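Local atomic coordinates of glutathione reductase (Bartonella henselae, PDB entry 3O0H), a protein that probably catalyses the NADPH-dependent reduction of glutathione disulfide to glutathione, passing electrons through a bound FAD and a redox-active disulfide. Residues 159-164 against 322-327; 165-170 against 285-290; 195-200 against 280-285. All blocks are in the same frame, centred on the assembly; numbering follows the deposited sequence.

Interaction 1: residues 159-164 against 322-327; sequences LIATGA and WAVGDV. With FAD (flavin-adenine dinucleotide), chain H.
Ile160 carries both direct hydrogen bonds between the strand ends that run parallel here. Its N gives an almost straight bond to Trp322 O (2.9 Å, N-H...O angle 176°), and its O accepts from Val324 N at 3.1 Å. Ala323 CA makes a CA-H...O contact with the same oxygen at 3.1 Å.

The apolar contacts sit on both faces of the sheet. With CG anti to the backbone N (chi1 179°), Leu159 lays CD1 against Trp322 CB and Val324 CG1, while its CD2 and the methyl of Ala161 share Val324 CG2, the two side chains of Leu159 and Val324 crossing at about a right angle. On the other face Ile160 packs beside Ala323, and its CG2 meets Val327 CG1.

This is the edge of the parallel sheet of the FAD-binding Rossmann fold, with strand 158-160 between 27-32 and 321-323. Past the strands the two chains stay side by side along the FAD diphosphate, and two waters tie them to it. One water accepts from Gly163 N and Val327 N and donates to Val324 O and FAD O2P; a second joins Ala164 N, Asp326 OD2 and FAD O1A.

Direct ligand bonds come from Asp326, at the start of a 3-10 turn. Its N donates to FAD O2P (2.9 Å, 163°), and its OD1 accepts from the ribitol FAD O3' at 2.9 Å. Lacking a side chain, Gly163 lets its CA come within 3.3 Å of FAD O3P. Thr162 CG2 lies 3.4 Å from adenine FAD N7A, while its OG1 bonds to Asn289 O.

Interaction 2: residues 165-170 against 285-290; sequences KIVSNS and GRVPNT. With FAD (flavin-adenine dinucleotide), chain H.
Lys165 and Val287 face each other as an antiparallel hydrogen-bonded pair, each backbone giving one N-H and taking one. Lys165 N donates to Val287 O, and Val287 N to Lys165 O, both at 2.8 Å. One step on, Ile166 and Arg286 form a non-hydrogen-bonded pair, and beyond them Val167 N reaches Gly285 O in a nearly straight bond (3.1 Å, N-H...O angle 174°). Two CA-H...O contacts accompany these bonds, from Arg286 CA to Lys165 O and from Ile166 CA to Gly285 O.

The two strands make a short antiparallel ribbon that links the FAD domain to the probable NADPH domain: strand 164-166 carries the chain out and strand 286-288 brings it back. That position leaves much of the ribbon near solvent, yet two of its side chains reach the cofactor.

Arg286 makes the flavin contact. Its chain is extended at first and then bends at chi3 (64°), which turns one face of the guanidinium to the C8M methyl of the flavin. That methyl, FAD C8M, is offset toward the rim of the group, with Arg286 NH1 3.6 Å away, and the opposite face has Lys165 N over it. Ile166 CG1 approaches NH1 obliquely at 3.8 Å. At the adenine end, Asn289 brings ND2 to 3.4 Å from FAD C8A, and its OD1 lies near CD of the extended Lys165 chain.

Apolar packing is small and lies on the outer part of the ribbon. Val167 CG1 meets Val287 CG1 at 3.6 Å, the two side chains crossing at about a right angle, while Val167 CG2 leans on the Gly285 carbonyl.

Interaction 3: residues 195-200 against 280-285; sequences VIVGGG and VMLATG
Val197 bonds to the neighbouring strand through both its backbone polar atoms: its N donates to Met281 O (2.8 Å, N-H...O angle 174°) and its O accepts from Ala283 N, also at 2.8 Å. Two residues back along the first strand, Val195 O accepts from Met281 N at 2.8 Å, so Met281 too is bonded through both N and O. Weaker CA-H...O contacts run from Val280 CA to Val195 O and from Ile196 CA to Met281 O.

Residues 195-197 and 280-282 run parallel, their axes 4.8 Å apart at closest and 16° from parallel, in strands 193-197 and 279-282 of what is probably the NADPH-binding Rossmann domain. Strand 193-197 runs into a GxGxxG-like turn, where Gly198 lies close to the Ala283 carbonyl and Gly200 takes the N-cap position of helix 201-212.

Packing follows the two faces. On one, Leu282 CD2 swings back to touch Val197 CG2 at 3.6 Å, and Val280 CG1, two residues before Leu282, approaches that methyl. Past the strand end, Thr284 CG2 comes to 3.3 Å from Val197 O and lies alongside Val197 CG1, which stands anti to the backbone N (chi1 -173°). Thr284 OG1 is hydrogen-bonded to Asn169 OD1. On the other face Ile196 CD1 rests against Met281 CB, the two side chains pointing the same way, while Met281 extends toward Ile202 and Phe206 of helix 201-212.

How the interactions relate
Interaction 1 is the buried core contact, interaction 3 is partly buried, and interaction 2 lies at the surface. Interactions 1 and 3 both pair parallel strands that end in turns; in interaction 1 those turns meet FAD and two bridging waters, whereas interaction 3 rests on strand bonds and apolar packing. Interaction 2 is antiparallel, with a guanidinium against the flavin where the first offers an aspartate side chain and its own amide to ribitol and phosphate. The ribbon bridges the other two: it touches interaction 1 through Gly163 O and Asn289 N (3.0 Å) and shares Gly285 with interaction 3, while interactions 1 and 3 stay about 7 Å apart at their nearest atoms.

Interaction 1: residues 159-164 against 322-327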
loop_
_atom_site.group_PDB
_atom_site.type_symbol
_atom_site.label_atom_id
_atom_site.label_comp_id
_atom_site.label_asym_id
_atom_site.label_seq_id
_atom_site.Cartn_x
_atom_site.Cartn_y
_atom_site.Cartn_z
ATOM N N LEU B 159 5.820 -17.125 33.214
ATOM C CA LEU B 159 5.815 -17.018 31.758
ATOM C C LEU B 159 7.228 -16.762 31.241
ATOM O O LEU B 159 7.851 -15.767 31.589
ATOM C CB LEU B 159 4.895 -15.879 31.272
ATOM C CG LEU B 159 4.847 -15.690 29.759
ATOM C CD1 LEU B 159 4.314 -17.011 29.070
ATOM C CD2 LEU B 159 4.006 -14.479 29.370
ATOM N N ILE B 160 7.710 -17.686 30.426
ATOM C CA ILE B 160 9.022 -17.593 29.809
ATOM C C ILE B 160 8.811 -16.842 28.490
ATOM O O ILE B 160 8.130 -17.332 27.585
ATOM C CB ILE B 160 9.636 -18.959 29.501
ATOM C CG1 ILE B 160 9.729 -19.819 30.780
ATOM C CG2 ILE B 160 11.014 -18.767 28.804
ATOM C CD1 ILE B 160 9.832 -21.409 30.486
ATOM N N ALA B 161 9.404 -15.657 28.408
ATOM C CA ALA B 161 9.283 -14.768 27.227
ATOM C C ALA B 161 10.676 -14.130 26.892
ATOM O O ALA B 161 10.800 -12.921 26.651
ATOM C CB ALA B 161 8.193 -13.685 27.479
ATOM N N THR B 162 11.697 -14.972 26.852
ATOM C CA THR B 162 13.085 -14.536 26.774
ATOM C C THR B 162 13.636 -14.341 25.374
ATOM O O THR B 162 14.807 -13.910 25.211
ATOM C CB THR B 162 14.004 -15.527 27.548
ATOM O OG1 THR B 162 13.766 -16.842 27.074
ATOM C CG2 THR B 162 13.661 -15.462 29.037
ATOM N N GLY B 163 12.807 -14.580 24.379
ATOM C CA GLY B 163 13.176 -14.305 22.981
ATOM C C GLY B 163 14.225 -15.256 22.441
ATOM O O GLY B 163 14.273 -16.456 22.816
ATOM N N ALA B 164 15.029 -14.720 21.515
ATOM C CA ALA B 164 16.053 -15.428 20.833
ATOM C C ALA B 164 17.405 -14.669 21.023
ATOM O O ALA B 164 17.460 -13.541 21.611
ATOM C CB ALA B 164 15.689 -15.583 19.329
ATOM N N TRP B 322 4.391 -21.356 31.412
ATOM C CA TRP B 322 3.977 -21.151 30.023
ATOM C C TRP B 322 5.125 -20.470 29.324
ATOM O O TRP B 322 6.067 -20.053 29.985
ATOM C CB TRP B 322 2.721 -20.271 29.956
ATOM C CG TRP B 322 1.367 -20.925 30.337
ATOM C CD1 TRP B 322 0.401 -21.381 29.461
ATOM C CD2 TRP B 322 0.822 -21.085 31.638
ATOM N NE1 TRP B 322 -0.673 -21.834 30.139
ATOM C CE2 TRP B 322 -0.458 -21.675 31.484
ATOM C CE3 TRP B 322 1.279 -20.787 32.918
ATOM C CZ2 TRP B 322 -1.282 -21.982 32.558
ATOM C CZ3 TRP B 322 0.468 -21.086 33.991
ATOM C CH2 TRP B 322 -0.808 -21.692 33.814
ATOM N N ALA B 323 5.074 -20.365 27.991
ATOM C CA ALA B 323 6.128 -19.653 27.220
ATOM C C ALA B 323 5.489 -19.115 25.945
ATOM O O ALA B 323 4.565 -19.746 25.409
ATOM C CB ALA B 323 7.321 -20.575 26.863
ATOM N N VAL B 324 5.973 -17.968 25.464
ATOM C CA VAL B 324 5.441 -17.294 24.285
ATOM C C VAL B 324 6.620 -16.754 23.482
ATOM O O VAL B 324 7.687 -16.457 24.056
ATOM C CB VAL B 324 4.489 -16.127 24.688
ATOM C CG1 VAL B 324 3.235 -16.688 25.343
ATOM C CG2 VAL B 324 5.173 -15.116 25.643
ATOM N N GLY B 325 6.437 -16.632 22.172
ATOM C CA GLY B 325 7.365 -15.898 21.358
ATOM C C GLY B 325 8.435 -16.711 20.760
ATOM O O GLY B 325 8.283 -17.931 20.658
ATOM N N ASP B 326 9.575 -16.049 20.455
ATOM C CA ASP B 326 10.702 -16.682 19.752
ATOM C C ASP B 326 11.233 -17.867 20.543
ATOM O O ASP B 326 11.662 -18.884 19.960
ATOM C CB ASP B 326 11.855 -15.678 19.532
ATOM C CG ASP B 326 11.556 -14.597 18.508
ATOM O OD1 ASP B 326 10.456 -14.565 17.917
ATOM O OD2 ASP B 326 12.478 -13.736 18.306
ATOM N N VAL B 327 11.151 -17.792 21.881
ATOM C CA VAL B 327 11.739 -18.843 22.703
ATOM C C VAL B 327 11.084 -20.238 22.492
ATOM O O VAL B 327 11.679 -21.278 22.802
ATOM C CB VAL B 327 11.704 -18.443 24.217
ATOM C CG1 VAL B 327 10.245 -18.585 24.830
ATOM C CG2 VAL B 327 12.740 -19.288 25.000
HETATM P PA FAD H . 12.034 -10.343 22.557
HETATM O O1A FAD H . 13.378 -10.614 21.954
HETATM O O2A FAD H . 11.310 -9.170 21.955
HETATM O O5B FAD H . 12.101 -10.142 24.140
HETATM C C5B FAD H . 12.855 -10.957 25.012
HETATM C C4B FAD H . 13.286 -10.049 26.145
HETATM O O4B FAD H . 13.746 -10.800 27.258
HETATM C C3B FAD H . 14.415 -9.092 25.777
HETATM O O3B FAD H . 14.052 -7.749 26.114
HETATM C C2B FAD H . 15.592 -9.555 26.614
HETATM O O2B FAD H . 16.386 -8.466 27.021
HETATM C C1B FAD H . 14.950 -10.180 27.806
HETATM N N9A FAD H . 15.554 -11.338 28.485
HETATM C C8A FAD H . 16.011 -12.494 27.925
HETATM N N7A FAD H . 16.340 -13.340 28.914
HETATM C C5A FAD H . 16.080 -12.710 30.099
HETATM C C6A FAD H . 16.146 -13.112 31.406
HETATM N N6A FAD H . 16.599 -14.321 31.774
HETATM N N1A FAD H . 15.770 -12.234 32.394
HETATM C C2A FAD H . 15.293 -10.991 32.052
HETATM N N3A FAD H . 15.194 -10.600 30.758
HETATM C C4A FAD H . 15.547 -11.485 29.815
HETATM N N1 FAD H . 10.049 -9.306 13.446
HETATM C C2 FAD H . 9.003 -8.842 12.674
HETATM O O2 FAD H . 7.823 -9.253 12.816
HETATM N N3 FAD H . 9.244 -7.913 11.740
HETATM C C4 FAD H . 10.499 -7.364 11.535
HETATM O O4 FAD H . 10.599 -6.480 10.674
HETATM C C4X FAD H . 11.562 -7.826 12.310
HETATM N N5 FAD H . 12.824 -7.315 12.172
HETATM C C5X FAD H . 13.834 -7.790 13.009
HETATM C C6 FAD H . 15.106 -7.272 12.839
HETATM C C7 FAD H . 16.151 -7.693 13.651
HETATM C C7M FAD H . 17.525 -7.083 13.435
HETATM C C8 FAD H . 15.918 -8.633 14.636
HETATM C C8M FAD H . 17.049 -9.140 15.507
HETATM C C9 FAD H . 14.650 -9.178 14.793
HETATM C C9A FAD H . 13.600 -8.756 13.969
HETATM N N10 FAD H . 12.317 -9.259 14.092
HETATM C C10 FAD H . 11.309 -8.785 13.291
HETATM C "C1'" FAD H . 11.973 -10.303 15.080
HETATM C "C2'" FAD H . 11.362 -9.769 16.352
HETATM O "O2'" FAD H . 12.295 -8.906 16.973
HETATM C "C3'" FAD H . 11.060 -10.940 17.250
HETATM O "O3'" FAD H . 10.355 -11.980 16.597
HETATM C "C4'" FAD H . 10.361 -10.470 18.508
HETATM O "O4'" FAD H . 11.176 -9.476 19.135
HETATM C "C5'" FAD H . 10.160 -11.625 19.481
HETATM O "O5'" FAD H . 9.433 -11.181 20.649
HETATM P P FAD H . 9.731 -11.979 22.009
HETATM O O1P FAD H . 8.776 -11.514 23.086
HETATM O O2P FAD H . 9.680 -13.468 21.744
HETATM O O3P FAD H . 11.242 -11.732 22.417
HETATM O O HOH W 1 10.156 -15.456 23.579
HETATM O O HOH W 2 14.227 -12.464 20.149
#

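Interaction 2: residues 165-170 against 285-290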
loop_
_atom_site.group_PDB
_atom_site.type_symbol
_atom_site.label_atom_id
_atom_site.label_comp_id
_atom_site.label_asym_id
_atom_site.label_seq_id
_atom_site.Cartn_x
_atom_site.Cartn_y
_atom_site.Cartn_z
ATOM N N LYS B 165 18.465 -15.292 20.554
ATOM C CA LYS B 165 19.828 -14.824 20.707
ATOM C C LYS B 165 20.569 -15.165 19.443
ATOM O O LYS B 165 20.348 -16.199 18.884
ATOM C CB LYS B 165 20.497 -15.635 21.832
ATOM C CG LYS B 165 21.171 -14.840 22.904
ATOM C CD LYS B 165 22.196 -15.690 23.668
ATOM C CE LYS B 165 22.860 -14.802 24.730
ATOM N NZ LYS B 165 23.928 -15.499 25.449
ATOM N N ILE B 166 21.545 -14.352 19.079
ATOM C CA ILE B 166 22.398 -14.608 17.938
ATOM C C ILE B 166 23.189 -15.877 18.196
ATOM O O ILE B 166 23.593 -16.141 19.320
ATOM C CB ILE B 166 23.322 -13.370 17.685
ATOM C CG1 ILE B 166 22.419 -12.132 17.379
ATOM C CG2 ILE B 166 24.244 -13.703 16.555
ATOM C CD1 ILE B 166 22.838 -10.680 17.899
ATOM N N VAL B 167 23.292 -16.723 17.190
ATOM C CA VAL B 167 24.134 -17.904 17.255
ATOM C C VAL B 167 25.602 -17.510 17.483
ATOM O O VAL B 167 26.055 -16.452 17.063
ATOM C CB VAL B 167 24.086 -18.759 15.951
ATOM C CG1 VAL B 167 22.768 -19.475 15.806
ATOM C CG2 VAL B 167 24.378 -17.893 14.731
ATOM N N SER B 168 26.335 -18.400 18.123
ATOM C CA SER B 168 27.694 -18.116 18.596
ATOM C C SER B 168 28.687 -17.624 17.549
ATOM O O SER B 168 29.356 -16.585 17.745
ATOM C CB SER B 168 28.264 -19.363 19.249
ATOM O OG SER B 168 29.655 -19.230 19.363
ATOM N N ASN B 169 28.798 -18.365 16.447
ATOM C CA ASN B 169 29.760 -18.043 15.380
ATOM C C ASN B 169 31.204 -18.432 15.787
ATOM O O ASN B 169 32.160 -18.075 15.100
ATOM C CB ASN B 169 29.682 -16.544 14.938
ATOM C CG ASN B 169 28.305 -16.144 14.291
ATOM O OD1 ASN B 169 27.961 -16.629 13.211
ATOM N ND2 ASN B 169 27.551 -15.209 14.941
ATOM N N SER B 170 31.349 -19.183 16.883
ATOM C CA SER B 170 32.670 -19.567 17.428
ATOM C C SER B 170 33.821 -19.522 16.428
ATOM O O SER B 170 34.556 -20.494 16.250
ATOM C CB SER B 170 32.591 -20.971 18.057
ATOM O OG SER B 170 31.824 -21.870 17.259
ATOM N N GLY B 285 21.852 -15.975 11.939
ATOM C CA GLY B 285 20.694 -16.646 12.561
ATOM C C GLY B 285 20.590 -16.359 14.063
ATOM O O GLY B 285 21.603 -16.021 14.730
ATOM N N ARG B 286 19.374 -16.525 14.579
ATOM C CA ARG B 286 19.065 -16.382 15.987
ATOM C C ARG B 286 18.376 -17.643 16.454
ATOM O O ARG B 286 17.565 -18.216 15.734
ATOM C CB ARG B 286 18.115 -15.180 16.179
ATOM C CG ARG B 286 18.692 -13.828 15.726
ATOM C CD ARG B 286 17.584 -12.760 15.641
ATOM N NE ARG B 286 16.978 -12.478 16.935
ATOM C CZ ARG B 286 17.527 -11.764 17.915
ATOM N NH1 ARG B 286 18.758 -11.267 17.809
ATOM N NH2 ARG B 286 16.838 -11.550 19.043
ATOM N N VAL B 287 18.697 -18.071 17.651
ATOM C CA VAL B 287 18.121 -19.282 18.226
ATOM C C VAL B 287 17.410 -18.939 19.557
ATOM O O VAL B 287 17.721 -17.935 20.163
ATOM C CB VAL B 287 19.191 -20.316 18.417
ATOM C CG1 VAL B 287 19.687 -20.815 17.026
ATOM C CG2 VAL B 287 20.376 -19.765 19.277
ATOM N N PRO B 288 16.447 -19.766 19.993
ATOM C CA PRO B 288 15.763 -19.590 21.283
ATOM C C PRO B 288 16.742 -19.398 22.428
ATOM O O PRO B 288 17.753 -20.115 22.524
ATOM C CB PRO B 288 15.018 -20.908 21.460
ATOM C CG PRO B 288 14.733 -21.351 20.040
ATOM C CD PRO B 288 16.037 -21.029 19.337
ATOM N N ASN B 289 16.461 -18.392 23.263
ATOM C CA ASN B 289 17.331 -17.986 24.354
ATOM C C ASN B 289 16.937 -18.725 25.649
ATOM O O ASN B 289 16.205 -18.195 26.481
ATOM C CB ASN B 289 17.209 -16.475 24.543
ATOM C CG ASN B 289 18.096 -15.934 25.632
ATOM O OD1 ASN B 289 19.072 -16.574 26.062
ATOM N ND2 ASN B 289 17.787 -14.713 26.065
ATOM N N THR B 290 17.487 -19.927 25.812
ATOM C CA THR B 290 17.139 -20.836 26.891
ATOM C C THR B 290 18.366 -21.373 27.651
ATOM O O THR B 290 18.187 -22.164 28.576
ATOM C CB THR B 290 16.360 -22.038 26.306
ATOM O OG1 THR B 290 17.079 -22.556 25.163
ATOM C CG2 THR B 290 14.977 -21.637 25.822
HETATM P PA FAD H . 12.034 -10.343 22.557
HETATM O O1A FAD H . 13.378 -10.614 21.954
HETATM O O2A FAD H . 11.310 -9.170 21.955
HETATM O O5B FAD H . 12.101 -10.142 24.140
HETATM C C5B FAD H . 12.855 -10.957 25.012
HETATM C C4B FAD H . 13.286 -10.049 26.145
HETATM O O4B FAD H . 13.746 -10.800 27.258
HETATM C C3B FAD H . 14.415 -9.092 25.777
HETATM O O3B FAD H . 14.052 -7.749 26.114
HETATM C C2B FAD H . 15.592 -9.555 26.614
HETATM O O2B FAD H . 16.386 -8.466 27.021
HETATM C C1B FAD H . 14.950 -10.180 27.806
HETATM N N9A FAD H . 15.554 -11.338 28.485
HETATM C C8A FAD H . 16.011 -12.494 27.925
HETATM N N7A FAD H . 16.340 -13.340 28.914
HETATM C C5A FAD H . 16.080 -12.710 30.099
HETATM C C6A FAD H . 16.146 -13.112 31.406
HETATM N N6A FAD H . 16.599 -14.321 31.774
HETATM N N1A FAD H . 15.770 -12.234 32.394
HETATM C C2A FAD H . 15.293 -10.991 32.052
HETATM N N3A FAD H . 15.194 -10.600 30.758
HETATM C C4A FAD H . 15.547 -11.485 29.815
HETATM N N1 FAD H . 10.049 -9.306 13.446
HETATM C C2 FAD H . 9.003 -8.842 12.674
HETATM O O2 FAD H . 7.823 -9.253 12.816
HETATM N N3 FAD H . 9.244 -7.913 11.740
HETATM C C4 FAD H . 10.499 -7.364 11.535
HETATM O O4 FAD H . 10.599 -6.480 10.674
HETATM C C4X FAD H . 11.562 -7.826 12.310
HETATM N N5 FAD H . 12.824 -7.315 12.172
HETATM C C5X FAD H . 13.834 -7.790 13.009
HETATM C C6 FAD H . 15.106 -7.272 12.839
HETATM C C7 FAD H . 16.151 -7.693 13.651
HETATM C C7M FAD H . 17.525 -7.083 13.435
HETATM C C8 FAD H . 15.918 -8.633 14.636
HETATM C C8M FAD H . 17.049 -9.140 15.507
HETATM C C9 FAD H . 14.650 -9.178 14.793
HETATM C C9A FAD H . 13.600 -8.756 13.969
HETATM N N10 FAD H . 12.317 -9.259 14.092
HETATM C C10 FAD H . 11.309 -8.785 13.291
HETATM C "C1'" FAD H . 11.973 -10.303 15.080
HETATM C "C2'" FAD H . 11.362 -9.769 16.352
HETATM O "O2'" FAD H . 12.295 -8.906 16.973
HETATM C "C3'" FAD H . 11.060 -10.940 17.250
HETATM O "O3'" FAD H . 10.355 -11.980 16.597
HETATM C "C4'" FAD H . 10.361 -10.470 18.508
HETATM O "O4'" FAD H . 11.176 -9.476 19.135
HETATM C "C5'" FAD H . 10.160 -11.625 19.481
HETATM O "O5'" FAD H . 9.433 -11.181 20.649
HETATM P P FAD H . 9.731 -11.979 22.009
HETATM O O1P FAD H . 8.776 -11.514 23.086
HETATM O O2P FAD H . 9.680 -13.468 21.744
HETATM O O3P FAD H . 11.242 -11.732 22.417
#

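Interaction 3: residues 195-200 against 280-285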
loop_
_atom_site.group_PDB
_atom_site.type_symbol
_atom_site.label_atom_id
_atom_site.label_comp_id
_atom_site.label_asym_id
_atom_site.label_seq_id
_atom_site.Cartn_x
_atom_site.Cartn_y
_atom_site.Cartn_z
ATOM N N VAL B 195 31.213 -5.677 5.037
ATOM C CA VAL B 195 30.913 -7.055 4.644
ATOM C C VAL B 195 29.772 -7.558 5.542
ATOM O O VAL B 195 29.839 -7.406 6.767
ATOM C CB VAL B 195 32.128 -7.983 4.764
ATOM C CG1 VAL B 195 31.706 -9.445 4.551
ATOM C CG2 VAL B 195 33.234 -7.585 3.779
ATOM N N ILE B 196 28.719 -8.094 4.926
ATOM C CA ILE B 196 27.543 -8.653 5.669
ATOM C C ILE B 196 27.633 -10.148 5.450
ATOM O O ILE B 196 27.603 -10.583 4.289
ATOM C CB ILE B 196 26.192 -8.220 5.079
ATOM C CG1 ILE B 196 26.035 -6.697 4.883
ATOM C CG2 ILE B 196 24.977 -8.833 5.899
ATOM C CD1 ILE B 196 26.274 -5.924 6.072
ATOM N N VAL B 197 27.724 -10.933 6.536
ATOM C CA VAL B 197 27.762 -12.383 6.434
ATOM C C VAL B 197 26.374 -12.985 6.708
ATOM O O VAL B 197 25.933 -13.056 7.866
ATOM C CB VAL B 197 28.778 -13.007 7.430
ATOM C CG1 VAL B 197 28.915 -14.532 7.181
ATOM C CG2 VAL B 197 30.142 -12.260 7.356
ATOM N N GLY B 198 25.707 -13.425 5.646
ATOM C CA GLY B 198 24.399 -14.066 5.764
ATOM C C GLY B 198 23.407 -13.454 4.799
ATOM O O GLY B 198 23.318 -12.255 4.694
ATOM N N GLY B 199 22.721 -14.299 4.051
ATOM C CA GLY B 199 21.747 -13.881 3.049
ATOM C C GLY B 199 20.291 -14.192 3.386
ATOM O O GLY B 199 19.455 -14.327 2.485
ATOM N N GLY B 200 19.980 -14.260 4.668
ATOM C CA GLY B 200 18.588 -14.232 5.107
ATOM C C GLY B 200 18.095 -12.789 5.153
ATOM O O GLY B 200 18.785 -11.863 4.742
ATOM N N VAL B 280 32.544 -5.575 9.591
ATOM C CA VAL B 280 32.038 -6.861 9.212
ATOM C C VAL B 280 30.838 -7.166 10.126
ATOM O O VAL B 280 30.971 -7.129 11.347
ATOM C CB VAL B 280 33.088 -7.935 9.390
ATOM C CG1 VAL B 280 32.500 -9.298 8.996
ATOM C CG2 VAL B 280 34.347 -7.603 8.577
ATOM N N MET B 281 29.663 -7.423 9.536
ATOM C CA MET B 281 28.487 -7.762 10.343
ATOM C C MET B 281 28.080 -9.194 10.122
ATOM O O MET B 281 27.959 -9.639 8.991
ATOM C CB MET B 281 27.308 -6.851 9.972
ATOM C CG MET B 281 26.041 -7.064 10.794
ATOM S SD MET B 281 24.575 -6.415 9.953
ATOM C CE MET B 281 23.314 -6.896 11.173
ATOM N N LEU B 282 27.847 -9.922 11.208
ATOM C CA LEU B 282 27.337 -11.273 11.105
ATOM C C LEU B 282 25.801 -11.254 11.215
ATOM O O LEU B 282 25.244 -10.727 12.187
ATOM C CB LEU B 282 27.925 -12.153 12.183
ATOM C CG LEU B 282 29.461 -12.268 12.184
ATOM C CD1 LEU B 282 29.872 -12.980 13.426
ATOM C CD2 LEU B 282 30.038 -12.961 10.925
ATOM N N ALA B 283 25.131 -11.881 10.251
ATOM C CA ALA B 283 23.686 -12.014 10.272
ATOM C C ALA B 283 23.336 -13.448 9.951
ATOM O O ALA B 283 22.707 -13.716 8.935
ATOM C CB ALA B 283 23.056 -11.059 9.237
ATOM N N THR B 284 23.744 -14.362 10.811
ATOM C CA THR B 284 23.791 -15.788 10.475
ATOM C C THR B 284 22.755 -16.640 11.215
ATOM O O THR B 284 22.776 -17.886 11.115
ATOM C CB THR B 284 25.180 -16.343 10.757
ATOM O OG1 THR B 284 25.522 -16.072 12.123
ATOM C CG2 THR B 284 26.200 -15.651 9.815
ATOM N N GLY B 285 21.852 -15.975 11.939
ATOM C CA GLY B 285 20.694 -16.646 12.561
ATOM C C GLY B 285 20.590 -16.359 14.063
ATOM O O GLY B 285 21.603 -16.021 14.730
#